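Local coordinates for protein agarase (Pseudoalteromonas fuliginea, PDB 6XJ9) that probably hydrolyses agarose, the galactan of red algal cell walls, as a family 50 glycoside hydrolase of a marine bacterium, at residues A[297-305]-A[755-763]. Numbering follows the deposited sequence.
Sequences GYLYLATGI and NESMYERRF
Leu301 N donates a hydrogen bond to Tyr759 OH at 3.2 Å, tying segment 297-305 to helix segment 755-763. This bond is nearly straight (164°), and the N lies at the ring edge, near its plane. Tyr759 OH is also hydrogen-bonded to Gly267 O, so the buried hydroxyl is held by two backbone groups. Further along, Thr303 OG1 donates to Asn755 OD1 at 2.7 Å, from above the carbonyl plane.

Most of the other contacts are apolar. Leu299 CD1 sits over the centre of the Phe763 ring, 3.7 Å from its centroid, in a CH-pi contact. Arg762 CG lies over the opposite face. Leu301 fills the middle: its CG is 3.8 Å from Tyr759 CE1. With CG anti to the backbone N (chi1 -178°) and the chain extended to NE, Arg762 carries its CD to 3.6 Å from Leu301 CD2; its NH1 is hydrogen-bonded to Asn706 O. Thr303 CG2 and Met758 SD meet tip to tip at 3.5 Å. A phenylalanine in place of Tyr759 would probably leave Leu301 N and Gly267 O without their shared hydroxyl partner.

Strand 299-305 runs antiparallel to 289-293 and parallel to 709-714, consistent with the (beta/alpha)8 barrel of family 50 catalytic domains, whose outer side helix 745-763 probably covers here. Helix 689-704 also touches this face, Ile704 against Leu301 and Met700 against Thr303.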
# COMPACT_ATOMS: atom_id res chain seq x y z
N GLY A 297 21.06 6.14 -29.72
CA GLY A 297 22.21 5.35 -29.29
C GLY A 297 22.31 5.17 -27.78
O GLY A 297 23.31 4.64 -27.29
N TYR A 298 21.28 5.59 -27.03
CA TYR A 298 21.28 5.39 -25.59
C TYR A 298 20.71 4.01 -25.27
O TYR A 298 19.84 3.53 -25.99
CB TYR A 298 20.36 6.41 -24.90
CG TYR A 298 20.82 7.84 -25.06
CD1 TYR A 298 21.84 8.34 -24.27
CD2 TYR A 298 20.25 8.66 -26.02
CE1 TYR A 298 22.28 9.65 -24.42
CE2 TYR A 298 20.68 9.97 -26.17
CZ TYR A 298 21.69 10.46 -25.37
OH TYR A 298 22.14 11.74 -25.51
N LEU A 299 21.17 3.42 -24.16
CA LEU A 299 20.63 2.14 -23.72
C LEU A 299 19.15 2.27 -23.39
O LEU A 299 18.69 3.33 -22.98
CB LEU A 299 21.42 1.59 -22.52
CG LEU A 299 22.86 1.16 -22.77
CD1 LEU A 299 23.31 0.20 -21.67
CD2 LEU A 299 23.05 0.50 -24.13
N TYR A 300 18.40 1.17 -23.58
CA TYR A 300 16.95 1.20 -23.50
C TYR A 300 16.45 -0.17 -23.05
O TYR A 300 16.92 -1.19 -23.55
CB TYR A 300 16.36 1.58 -24.86
CG TYR A 300 14.86 1.66 -24.96
CD1 TYR A 300 14.16 2.82 -24.63
CD2 TYR A 300 14.12 0.58 -25.43
CE1 TYR A 300 12.78 2.88 -24.72
CE2 TYR A 300 12.75 0.63 -25.54
CZ TYR A 300 12.06 1.79 -25.20
OH TYR A 300 10.70 1.83 -25.33
N LEU A 301 15.54 -0.16 -22.08
CA LEU A 301 14.80 -1.35 -21.67
C LEU A 301 13.32 -1.05 -21.88
O LEU A 301 12.89 0.09 -21.69
CB LEU A 301 15.09 -1.63 -20.19
CG LEU A 301 16.54 -1.92 -19.81
CD1 LEU A 301 16.68 -1.94 -18.31
CD2 LEU A 301 17.03 -3.23 -20.40
N ALA A 302 12.54 -2.06 -22.28
CA ALA A 302 11.14 -1.85 -22.61
C ALA A 302 10.25 -2.16 -21.40
O ALA A 302 10.10 -3.31 -21.02
CB ALA A 302 10.73 -2.71 -23.79
N THR A 303 9.65 -1.10 -20.85
CA THR A 303 8.62 -1.24 -19.83
C THR A 303 7.36 -0.54 -20.34
O THR A 303 7.43 0.39 -21.15
CB THR A 303 9.08 -0.70 -18.46
OG1 THR A 303 9.29 0.71 -18.60
CG2 THR A 303 10.34 -1.36 -17.96
N GLY A 304 6.21 -1.02 -19.88
CA GLY A 304 4.95 -0.50 -20.39
C GLY A 304 3.83 -1.51 -20.23
O GLY A 304 4.00 -2.52 -19.55
N ILE A 305 2.71 -1.23 -20.91
CA ILE A 305 1.42 -1.84 -20.63
C ILE A 305 0.78 -2.20 -21.97
O ILE A 305 0.84 -1.42 -22.93
CB ILE A 305 0.56 -0.84 -19.83
CG1 ILE A 305 1.10 -0.60 -18.42
CG2 ILE A 305 -0.89 -1.26 -19.81
CD1 ILE A 305 0.53 0.62 -17.71
N ASN A 755 10.90 1.85 -12.74
CA ASN A 755 11.35 2.45 -13.99
C ASN A 755 12.51 3.41 -13.72
O ASN A 755 13.41 3.55 -14.55
CB ASN A 755 10.21 3.20 -14.69
CG ASN A 755 9.19 2.29 -15.33
OD1 ASN A 755 9.56 1.32 -16.00
ND2 ASN A 755 7.92 2.60 -15.17
N GLU A 756 12.48 4.05 -12.54
CA GLU A 756 13.50 5.01 -12.16
C GLU A 756 14.85 4.31 -12.04
O GLU A 756 15.87 4.81 -12.52
CB GLU A 756 13.10 5.73 -10.87
CG GLU A 756 14.06 6.83 -10.45
CD GLU A 756 14.19 7.94 -11.47
OE1 GLU A 756 13.15 8.40 -11.98
OE2 GLU A 756 15.34 8.33 -11.77
N SER A 757 14.84 3.12 -11.42
CA SER A 757 16.08 2.48 -11.01
C SER A 757 16.56 1.46 -12.04
O SER A 757 17.67 0.95 -11.89
CB SER A 757 15.95 1.88 -9.64
OG SER A 757 14.96 0.86 -9.65
N MET A 758 15.78 1.18 -13.09
CA MET A 758 16.07 0.00 -13.91
C MET A 758 17.44 0.07 -14.58
O MET A 758 18.15 -0.94 -14.60
CB MET A 758 15.00 -0.32 -14.95
CG MET A 758 14.75 0.75 -15.99
SD MET A 758 13.24 0.32 -16.91
CE MET A 758 12.96 1.87 -17.77
N TYR A 759 17.80 1.22 -15.16
CA TYR A 759 19.05 1.30 -15.91
C TYR A 759 20.24 1.05 -14.99
O TYR A 759 21.09 0.21 -15.27
CB TYR A 759 19.13 2.61 -16.71
CG TYR A 759 18.12 2.68 -17.84
CD1 TYR A 759 18.12 1.74 -18.85
CD2 TYR A 759 17.17 3.70 -17.89
CE1 TYR A 759 17.19 1.78 -19.88
CE2 TYR A 759 16.26 3.77 -18.93
CZ TYR A 759 16.27 2.81 -19.93
OH TYR A 759 15.36 2.85 -20.95
N GLU A 760 20.23 1.75 -13.85
CA GLU A 760 21.25 1.64 -12.82
C GLU A 760 21.34 0.22 -12.27
O GLU A 760 22.43 -0.34 -12.18
CB GLU A 760 20.91 2.60 -11.69
CG GLU A 760 20.88 4.04 -12.18
CD GLU A 760 21.49 5.04 -11.22
OE1 GLU A 760 22.55 5.60 -11.57
OE2 GLU A 760 20.90 5.25 -10.14
N ARG A 761 20.19 -0.35 -11.89
CA ARG A 761 20.17 -1.69 -11.34
C ARG A 761 20.74 -2.70 -12.35
O ARG A 761 21.51 -3.58 -11.96
CB ARG A 761 18.75 -2.09 -10.93
CG ARG A 761 18.67 -3.45 -10.26
CD ARG A 761 17.26 -3.86 -9.90
NE ARG A 761 17.23 -5.22 -9.37
CZ ARG A 761 16.89 -5.51 -8.12
NH1 ARG A 761 16.57 -4.53 -7.28
NH2 ARG A 761 16.86 -6.76 -7.71
N ARG A 762 20.36 -2.58 -13.63
CA ARG A 762 20.76 -3.60 -14.59
C ARG A 762 22.22 -3.44 -14.98
O ARG A 762 22.92 -4.44 -15.14
CB ARG A 762 19.89 -3.58 -15.86
CG ARG A 762 20.25 -4.67 -16.86
CD ARG A 762 19.27 -4.71 -18.02
NE ARG A 762 19.55 -5.78 -18.97
CZ ARG A 762 19.19 -7.05 -18.81
NH1 ARG A 762 18.53 -7.43 -17.73
NH2 ARG A 762 19.50 -7.95 -19.74
N PHE A 763 22.68 -2.20 -15.14
CA PHE A 763 23.90 -1.95 -15.90
C PHE A 763 25.03 -1.36 -15.07
O PHE A 763 26.18 -1.39 -15.52
CB PHE A 763 23.59 -1.04 -17.10
CG PHE A 763 22.76 -1.68 -18.18
CD1 PHE A 763 23.26 -2.75 -18.92
CD2 PHE A 763 21.48 -1.22 -18.46
CE1 PHE A 763 22.50 -3.32 -19.93
CE2 PHE A 763 20.73 -1.79 -19.47
CZ PHE A 763 21.23 -2.84 -20.20